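Local atomic coordinates of choline/ethanolamine kinase family protein (Mesorhizobium loti, PDB entry 3DXQ), a protein that probably transfers phosphate to ethanolamine or a similar small amino alcohol, as a member of the phosphotransferase enzyme family with a protein-kinase-like fold. Residues 172-178 with 199-205; 103-109 with 187-192; 213-217 with 278-282. All blocks are in the same frame, centred on the assembly; numbering follows the deposited sequence.

Contact 1: 172-178 with 199-205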
loop_
_atom_site.group_PDB
_atom_site.type_symbol
_atom_site.label_atom_id
_atom_site.label_comp_id
_atom_site.label_asym_id
_atom_site.label_seq_id
_atom_site.Cartn_x
_atom_site.Cartn_y
_atom_site.Cartn_z
ATOM N N PRO A 172 5.085 -0.088 18.222
ATOM C CA PRO A 172 5.429 -1.439 17.875
ATOM C C PRO A 172 5.917 -1.485 16.429
ATOM O O PRO A 172 5.636 -0.553 15.667
ATOM C CB PRO A 172 4.106 -2.187 18.029
ATOM C CG PRO A 172 3.042 -1.144 17.801
ATOM C CD PRO A 172 3.629 0.127 18.326
ATOM N N LEU A 173 6.647 -2.548 16.088
ATOM C CA LEU A 173 7.255 -2.724 14.773
ATOM C C LEU A 173 6.820 -4.079 14.196
ATOM O O LEU A 173 6.962 -5.136 14.823
ATOM C CB LEU A 173 8.779 -2.662 14.877
ATOM C CG LEU A 173 9.526 -2.161 13.635
ATOM C CD1 LEU A 173 9.310 -0.635 13.409
ATOM C CD2 LEU A 173 10.999 -2.473 13.755
ATOM N N ALA A 174 6.246 -4.040 13.006
ATOM C CA ALA A 174 5.739 -5.238 12.392
ATOM C C ALA A 174 6.115 -5.269 10.913
ATOM O O ALA A 174 6.378 -4.213 10.303
ATOM C CB ALA A 174 4.226 -5.275 12.556
ATOM N N ALA A 175 6.145 -6.482 10.353
ATOM C CA ALA A 175 6.307 -6.680 8.913
ATOM C C ALA A 175 5.082 -6.134 8.162
ATOM O O ALA A 175 4.056 -6.782 8.104
ATOM C CB ALA A 175 6.478 -8.177 8.615
ATOM N N CYS A 176 5.203 -4.941 7.584
ATOM C CA CYS A 176 4.081 -4.277 6.939
ATOM C C CYS A 176 4.165 -4.218 5.427
ATOM O O CYS A 176 5.237 -4.092 4.855
ATOM C CB CYS A 176 3.962 -2.862 7.484
ATOM S SG CYS A 176 3.632 -2.820 9.245
ATOM N N HIS A 177 3.000 -4.274 4.789
ATOM C CA HIS A 177 2.915 -4.183 3.343
ATOM C C HIS A 177 3.293 -2.787 2.852
ATOM O O HIS A 177 3.935 -2.664 1.817
ATOM C CB HIS A 177 1.509 -4.508 2.886
ATOM C CG HIS A 177 1.343 -4.472 1.408
ATOM N ND1 HIS A 177 1.219 -3.290 0.708
ATOM C CD2 HIS A 177 1.281 -5.471 0.492
ATOM C CE1 HIS A 177 1.095 -3.563 -0.582
ATOM N NE2 HIS A 177 1.126 -4.879 -0.739
ATOM N N CYS A 178 2.839 -1.755 3.569
ATOM C CA CYS A 178 3.220 -0.351 3.321
ATOM C C CYS A 178 2.573 0.400 2.163
ATOM O O CYS A 178 2.604 1.622 2.151
ATOM C CB CYS A 178 4.733 -0.210 3.225
ATOM S SG CYS A 178 5.540 -0.611 4.769
ATOM N N TYR A 199 7.040 -2.364 -1.789
ATOM C CA TYR A 199 7.310 -1.315 -0.793
ATOM C C TYR A 199 7.355 -1.844 0.652
ATOM O O TYR A 199 7.413 -1.062 1.602
ATOM C CB TYR A 199 6.266 -0.205 -0.889
ATOM C CG TYR A 199 6.232 0.560 -2.191
ATOM C CD1 TYR A 199 6.992 1.723 -2.369
ATOM C CD2 TYR A 199 5.397 0.160 -3.217
ATOM C CE1 TYR A 199 6.930 2.448 -3.565
ATOM C CE2 TYR A 199 5.336 0.856 -4.409
ATOM C CZ TYR A 199 6.096 1.999 -4.582
ATOM O OH TYR A 199 5.999 2.669 -5.778
ATOM N N SER A 200 7.336 -3.164 0.812
ATOM C CA SER A 200 7.308 -3.793 2.128
ATOM C C SER A 200 8.464 -3.366 2.972
ATOM O O SER A 200 9.510 -3.012 2.445
ATOM C CB SER A 200 7.368 -5.316 2.007
ATOM O OG SER A 200 6.282 -5.815 1.264
ATOM N N GLY A 201 8.263 -3.434 4.287
ATOM C CA GLY A 201 9.284 -3.094 5.278
ATOM C C GLY A 201 8.771 -3.231 6.719
ATOM O O GLY A 201 7.575 -3.450 6.957
HETATM N N MSE A 202 9.676 -3.129 7.690
HETATM C CA MSE A 202 9.285 -3.121 9.085
HETATM C C MSE A 202 8.716 -1.718 9.280
HETATM O O MSE A 202 9.280 -0.755 8.756
HETATM C CB MSE A 202 10.486 -3.353 10.000
HETATM C CG MSE A 202 11.223 -4.646 9.763
HETATM SE SE MSE A 202 9.989 -6.182 9.756
HETATM C CE MSE A 202 9.394 -6.065 11.666
ATOM N N ASN A 203 7.601 -1.612 10.009
ATOM C CA ASN A 203 6.893 -0.367 10.176
ATOM C C ASN A 203 5.924 -0.460 11.361
ATOM O O ASN A 203 5.747 -1.528 11.970
ATOM C CB ASN A 203 6.119 -0.081 8.881
ATOM C CG ASN A 203 5.679 1.378 8.747
ATOM O OD1 ASN A 203 5.941 2.207 9.607
ATOM N ND2 ASN A 203 5.001 1.680 7.653
ATOM N N ASP A 204 5.329 0.682 11.709
ATOM C CA ASP A 204 4.232 0.735 12.673
ATOM C C ASP A 204 3.048 0.061 11.987
ATOM O O ASP A 204 2.566 0.572 10.986
ATOM C CB ASP A 204 3.906 2.185 12.976
ATOM C CG ASP A 204 2.844 2.352 14.025
ATOM O OD1 ASP A 204 2.145 1.369 14.356
ATOM O OD2 ASP A 204 2.717 3.512 14.499
ATOM N N PRO A 205 2.580 -1.086 12.519
ATOM C CA PRO A 205 1.511 -1.844 11.906
ATOM C C PRO A 205 0.310 -1.011 11.513
ATOM O O PRO A 205 -0.348 -1.333 10.526
ATOM C CB PRO A 205 1.109 -2.839 13.015
ATOM C CG PRO A 205 1.744 -2.345 14.252
ATOM C CD PRO A 205 2.993 -1.704 13.789
#
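Ala174 and Asn203 face each other as an antiparallel hydrogen-bonded pair, with Ala174 N reaching Asn203 O at 2.8 Å and Asn203 N returning to Ala174 O at 2.9 Å. Cys176 and Gly201 repeat the pattern: Cys176 N binds Gly201 O at 2.9 Å, and Gly201 N binds Cys176 O at 3.1 Å. Between them, Ala175 and Met202 form the non-hydrogen-bonded pair.

Apolar contacts clothe both faces. On the Met202 face, this selenomethionine bends at chi2 (-51°) and chi3 (-65°), which folds the chain back and sets CE over the peptide of Ala174 and Ala175, 3.5 Å from Ala175 N. Its CB meets Leu173 CD2 at 3.9 Å, the two side chains crossing at about a right angle. On the other face Cys176 SG lies 3.7 Å from Asn203 CB and also reaches Pro205, whose ring packs on Ala174 CB and Pro172 CG; His118 of helix 106-118 covers this side.

Polar ends are held mostly from outside. Asp204 OD1 caps Leu206 N and pairs with Arg242, while OD2 meets Tyr246. Asp208 accepts from the backbone N of both His177 and Cys178. A short two-stranded ribbon leading into a His-Cys-Asp sequence, with a helix aspartate gripping its backbone, is consistent with the entrance to the catalytic loop in kinase-like phosphotransferases.

Contact 2: 103-109 with 187-192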
loop_
_atom_site.group_PDB
_atom_site.type_symbol
_atom_site.label_atom_id
_atom_site.label_comp_id
_atom_site.label_asym_id
_atom_site.label_seq_id
_atom_site.Cartn_x
_atom_site.Cartn_y
_atom_site.Cartn_z
ATOM N N ARG A 103 -19.065 -5.232 -0.859
ATOM C CA ARG A 103 -18.941 -6.619 -0.404
ATOM C C ARG A 103 -18.930 -6.638 1.116
ATOM O O ARG A 103 -17.934 -6.270 1.737
ATOM C CB ARG A 103 -17.681 -7.265 -1.007
ATOM C CG ARG A 103 -17.656 -7.184 -2.546
ATOM C CD ARG A 103 -16.315 -7.558 -3.173
ATOM N NE ARG A 103 -15.931 -8.940 -2.881
ATOM C CZ ARG A 103 -16.445 -10.013 -3.476
ATOM N NH1 ARG A 103 -17.371 -9.883 -4.422
ATOM N NH2 ARG A 103 -16.041 -11.225 -3.132
ATOM N N PRO A 104 -20.049 -7.046 1.731
ATOM C CA PRO A 104 -20.115 -6.943 3.183
ATOM C C PRO A 104 -19.058 -7.781 3.870
ATOM O O PRO A 104 -18.833 -8.919 3.474
ATOM C CB PRO A 104 -21.512 -7.463 3.513
ATOM C CG PRO A 104 -21.927 -8.243 2.339
ATOM C CD PRO A 104 -21.279 -7.627 1.164
ATOM N N GLY A 105 -18.405 -7.197 4.874
ATOM C CA GLY A 105 -17.338 -7.884 5.621
ATOM C C GLY A 105 -15.945 -7.732 5.030
ATOM O O GLY A 105 -14.960 -8.174 5.637
ATOM N N SER A 106 -15.854 -7.106 3.855
ATOM C CA SER A 106 -14.571 -6.923 3.186
ATOM C C SER A 106 -13.570 -6.097 4.027
ATOM O O SER A 106 -12.396 -6.452 4.125
ATOM C CB SER A 106 -14.744 -6.382 1.742
ATOM O OG SER A 106 -15.592 -5.248 1.624
ATOM N N PRO A 107 -14.014 -5.016 4.661
ATOM C CA PRO A 107 -13.008 -4.353 5.518
ATOM C C PRO A 107 -12.504 -5.297 6.614
ATOM O O PRO A 107 -11.301 -5.348 6.909
ATOM C CB PRO A 107 -13.759 -3.174 6.112
ATOM C CG PRO A 107 -14.884 -2.895 5.102
ATOM C CD PRO A 107 -15.288 -4.280 4.621
ATOM N N ALA A 108 -13.409 -6.070 7.191
ATOM C CA ALA A 108 -13.021 -6.948 8.275
ATOM C C ALA A 108 -12.016 -7.967 7.738
ATOM O O ALA A 108 -11.006 -8.262 8.379
ATOM C CB ALA A 108 -14.239 -7.632 8.881
ATOM N N ARG A 109 -12.278 -8.474 6.539
ATOM C CA ARG A 109 -11.395 -9.455 5.941
ATOM C C ARG A 109 -10.031 -8.851 5.657
ATOM O O ARG A 109 -9.022 -9.572 5.738
ATOM C CB ARG A 109 -12.036 -10.102 4.695
ATOM C CG ARG A 109 -13.200 -11.073 5.065
ATOM C CD ARG A 109 -13.656 -11.986 3.918
ATOM N NE ARG A 109 -14.302 -11.289 2.821
ATOM C CZ ARG A 109 -15.535 -10.794 2.873
ATOM N NH1 ARG A 109 -16.267 -10.932 3.973
ATOM N NH2 ARG A 109 -16.038 -10.154 1.827
ATOM N N ASP A 187 -10.042 -10.838 -2.960
ATOM C CA ASP A 187 -11.034 -11.304 -2.016
ATOM C C ASP A 187 -11.715 -12.572 -2.482
ATOM O O ASP A 187 -12.352 -12.575 -3.530
ATOM C CB ASP A 187 -12.094 -10.216 -1.839
ATOM C CG ASP A 187 -13.118 -10.556 -0.769
ATOM O OD1 ASP A 187 -12.800 -11.330 0.168
ATOM O OD2 ASP A 187 -14.247 -10.025 -0.850
ATOM N N THR A 188 -11.594 -13.657 -1.735
ATOM C CA THR A 188 -12.415 -14.808 -2.058
ATOM C C THR A 188 -13.694 -14.405 -1.370
ATOM O O THR A 188 -13.928 -13.212 -1.162
ATOM C CB THR A 188 -11.851 -16.140 -1.534
ATOM O OG1 THR A 188 -11.964 -16.197 -0.109
ATOM C CG2 THR A 188 -10.408 -16.286 -1.951
ATOM N N GLY A 189 -14.548 -15.344 -1.012
ATOM C CA GLY A 189 -15.702 -14.924 -0.224
ATOM C C GLY A 189 -15.310 -14.635 1.222
ATOM O O GLY A 189 -15.817 -13.716 1.844
ATOM N N GLU A 190 -14.359 -15.420 1.719
ATOM C CA GLU A 190 -14.086 -15.539 3.138
ATOM C C GLU A 190 -12.733 -15.017 3.618
ATOM O O GLU A 190 -12.531 -14.842 4.817
ATOM C CB GLU A 190 -14.221 -17.019 3.494
ATOM C CG GLU A 190 -15.678 -17.532 3.357
ATOM C CD GLU A 190 -15.795 -19.029 3.045
ATOM O OE1 GLU A 190 -14.802 -19.775 3.171
ATOM O OE2 GLU A 190 -16.899 -19.456 2.655
ATOM N N ARG A 191 -11.817 -14.750 2.693
ATOM C CA ARG A 191 -10.497 -14.262 3.056
ATOM C C ARG A 191 -9.845 -13.438 1.952
ATOM O O ARG A 191 -10.109 -13.615 0.746
ATOM C CB ARG A 191 -9.568 -15.424 3.448
ATOM C CG ARG A 191 -9.165 -16.359 2.306
ATOM C CD ARG A 191 -7.883 -17.103 2.661
ATOM N NE ARG A 191 -6.809 -16.155 2.940
ATOM C CZ ARG A 191 -5.611 -16.483 3.422
ATOM N NH1 ARG A 191 -5.298 -17.751 3.696
ATOM N NH2 ARG A 191 -4.721 -15.518 3.627
HETATM N N MSE A 192 -8.972 -12.549 2.392
HETATM C CA MSE A 192 -8.264 -11.665 1.508
HETATM C C MSE A 192 -6.871 -12.179 1.435
HETATM O O MSE A 192 -6.350 -12.629 2.448
HETATM C CB MSE A 192 -8.181 -10.280 2.112
HETATM C CG MSE A 192 -9.495 -9.650 2.326
HETATM SE SE MSE A 192 -9.837 -8.503 0.905
HETATM C CE MSE A 192 -11.798 -8.109 1.222
#
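Two arginines hold the Asp187 carboxylate in different planes. The guanidinium of Arg109 lies almost flat with it, the planes 12° apart, and binds side-on, one nitrogen to each oxygen: NE to Asp187 OD1 at 3.0 Å and NH2 to the syn lone pair of OD2. Arg103 stands nearly upright to the carboxylate, 83° between planes, and aims two nitrogens at one oxygen. Its NE meets Asp187 OD2 at 2.9 Å on the anti side, whereas NH2 comes from above the carboxylate plane. OD2 thus accepts three N-H groups, which would probably favour the ionised acid for this buried side chain.

Arg109 is fixed further by its surroundings. Its NH1 donates to Pro104 O at 3.3 Å in the guanidinium plane, one face carries Gly189 O over its centre, and Gly105 O and Ser106 N sit against the opposite face near the rim. The bend at chi3 (-68°) turns the group back along its own helix start to reach Pro104. A leucine in its place would probably leave Asp187 OD1 without its arginine mate and Pro104 O without this donor.

Beside the salt bridges, along the first turn of helix 106-118, the selenomethionine Met192 touches Arg109 CB with CG at 3.5 Å and lays CE on Ser106 CB. Ser106 N closes the type II turn on Arg103 O, and Ser106 OG donates to the same oxygen. In the facing loop Thr188 OG1 accepts from Glu190 N (an ST turn) and Arg191 N (an ST motif).

The contact ties the link between helices 97-102 and 106-118 to the hairpin of strands 185-187 and 192-194. Met95 lies against Arg103, Ser106 and Asp187, Phe100 of helix 97-102 touches Ser106 and Met192, and Gln93 of strand 93-94 bonds the backbone of Asp187.

Contact 3: 213-217 with 278-282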
loop_
_atom_site.group_PDB
_atom_site.type_symbol
_atom_site.label_atom_id
_atom_site.label_comp_id
_atom_site.label_asym_id
_atom_site.label_seq_id
_atom_site.Cartn_x
_atom_site.Cartn_y
_atom_site.Cartn_z
ATOM N N SER A 213 -7.284 2.636 4.533
ATOM C CA SER A 213 -8.445 3.494 4.766
ATOM C C SER A 213 -8.498 4.670 3.808
ATOM O O SER A 213 -9.546 4.920 3.202
ATOM C CB SER A 213 -8.448 4.024 6.201
ATOM O OG SER A 213 -9.633 4.744 6.480
ATOM N N VAL A 214 -7.374 5.383 3.666
ATOM C CA VAL A 214 -7.310 6.542 2.763
ATOM C C VAL A 214 -7.414 6.129 1.294
ATOM O O VAL A 214 -8.009 6.857 0.477
ATOM C CB VAL A 214 -6.031 7.362 2.962
ATOM C CG1 VAL A 214 -5.864 8.378 1.868
ATOM C CG2 VAL A 214 -6.086 8.055 4.254
ATOM N N GLU A 215 -6.847 4.970 0.961
ATOM C CA GLU A 215 -6.859 4.482 -0.418
ATOM C C GLU A 215 -8.238 3.954 -0.787
ATOM O O GLU A 215 -8.681 4.085 -1.932
ATOM C CB GLU A 215 -5.811 3.387 -0.625
ATOM C CG GLU A 215 -4.324 3.841 -0.595
ATOM C CD GLU A 215 -3.908 4.658 -1.805
ATOM O OE1 GLU A 215 -4.474 4.437 -2.892
ATOM O OE2 GLU A 215 -3.009 5.522 -1.668
ATOM N N GLY A 216 -8.931 3.366 0.184
ATOM C CA GLY A 216 -10.291 2.843 -0.051
ATOM C C GLY A 216 -11.432 3.823 0.162
ATOM O O GLY A 216 -12.599 3.457 0.000
ATOM N N LYS A 217 -11.093 5.058 0.532
ATOM C CA LYS A 217 -12.087 6.082 0.860
ATOM C C LYS A 217 -13.058 5.515 1.883
ATOM O O LYS A 217 -14.270 5.588 1.713
ATOM C CB LYS A 217 -12.839 6.552 -0.388
ATOM C CG LYS A 217 -11.951 6.853 -1.589
ATOM C CD LYS A 217 -12.669 7.699 -2.643
ATOM C CE LYS A 217 -11.838 7.811 -3.926
ATOM N NZ LYS A 217 -12.374 8.818 -4.899
ATOM N N ARG A 278 -5.023 14.547 -3.262
ATOM C CA ARG A 278 -4.526 13.931 -2.031
ATOM C C ARG A 278 -4.118 14.951 -0.987
ATOM O O ARG A 278 -4.207 14.684 0.207
ATOM C CB ARG A 278 -3.341 13.004 -2.311
ATOM C CG ARG A 278 -3.610 11.973 -3.385
ATOM C CD ARG A 278 -2.701 10.760 -3.256
ATOM N NE ARG A 278 -3.019 9.996 -2.052
ATOM C CZ ARG A 278 -2.557 8.785 -1.762
ATOM N NH1 ARG A 278 -1.751 8.155 -2.599
ATOM N NH2 ARG A 278 -2.921 8.200 -0.631
ATOM N N PHE A 279 -3.664 16.114 -1.428
ATOM C CA PHE A 279 -3.293 17.158 -0.489
ATOM C C PHE A 279 -4.534 17.748 0.168
ATOM O O PHE A 279 -4.609 17.835 1.390
ATOM C CB PHE A 279 -2.520 18.270 -1.175
ATOM C CG PHE A 279 -2.109 19.359 -0.242
ATOM C CD1 PHE A 279 -0.941 19.246 0.496
ATOM C CD2 PHE A 279 -2.910 20.475 -0.062
ATOM C CE1 PHE A 279 -0.564 20.242 1.383
ATOM C CE2 PHE A 279 -2.540 21.480 0.817
ATOM C CZ PHE A 279 -1.366 21.361 1.548
ATOM N N ALA A 280 -5.499 18.152 -0.656
ATOM C CA ALA A 280 -6.729 18.793 -0.179
ATOM C C ALA A 280 -7.476 17.915 0.818
ATOM O O ALA A 280 -8.022 18.414 1.806
ATOM C CB ALA A 280 -7.622 19.138 -1.348
ATOM N N ARG A 281 -7.489 16.607 0.559
ATOM C CA ARG A 281 -8.094 15.642 1.471
ATOM C C ARG A 281 -7.335 15.632 2.800
ATOM O O ARG A 281 -7.935 15.657 3.881
ATOM C CB ARG A 281 -8.067 14.244 0.829
ATOM C CG ARG A 281 -8.678 13.138 1.676
ATOM C CD ARG A 281 -8.944 11.912 0.836
ATOM N NE ARG A 281 -7.717 11.392 0.249
ATOM C CZ ARG A 281 -7.656 10.466 -0.703
ATOM N NH1 ARG A 281 -8.759 9.940 -1.209
ATOM N NH2 ARG A 281 -6.476 10.078 -1.165
ATOM N N CYS A 282 -6.010 15.580 2.691
ATOM C CA CYS A 282 -5.115 15.597 3.825
ATOM C C CYS A 282 -5.327 16.838 4.667
ATOM O O CYS A 282 -5.566 16.754 5.874
ATOM C CB CYS A 282 -3.679 15.569 3.330
ATOM S SG CYS A 282 -2.519 15.843 4.623
#
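Arg278 reaches across to Glu215 with the end of its side chain, the bend at chi3 (68°) turning the guanidinium toward the acid. Glu215 OE2 lies near both terminal nitrogens, 3.1 Å from Arg278 NH1 and 2.9 Å from NH2; the salt bridge runs to NH2, but as a hydrogen bond it is weak, the N-H pointing well off the oxygen at 122°. The two side chains cross at about a right angle, and their flat ends stand 80° apart, far from coplanar. NE of Arg278 also pairs with Asp251, and NH1 also bonds Tyr274. Val214 CG1 lies at the edge of the same guanidinium, 3.9 Å from Arg278 NH2.

One helical turn on, Arg281 reaches toward helix 206-215, its chain bent at chi3, and sets a guanidinium face over Val214. CG1 of Val214 comes 3.5 Å from Arg281 NH2, offset toward the rim of the group. At the edge of this guanidinium, in its plane, sits Arg278 NE. Asp251 OD1 forms salt bridges with both Arg278 NE and Arg281 NH2, so that a shared carboxylate draws the two arginines together. The aliphatic chain of Lys217 grazes the Arg281 guanidinium, CG being 4.5 Å from NH1.

Long polar side chains thus span the distance between helices 206-215 and 271-287. With helix 237-263 contributing Asp251, this is packing within the helical lobe of a kinase-like fold.

Contact 1 is the core contact, mostly buried and held by backbone bonds and small apolar groups; contacts 2 and 3 are partly buried and rely on arginine-carboxylate pairing. In contact 2 both arginines converge on an acid within the contact, whereas in contact 3 the acid that joins the arginines belongs to helix 237-263. Helix 106-118 serves two of them, starting in contact 2 and covering a face of contact 1 with His118. Likewise strand 201-203 of contact 1 runs on into helix 206-215, whose far end forms contact 3. No two touch: their centres lie 20 to 22 Å apart.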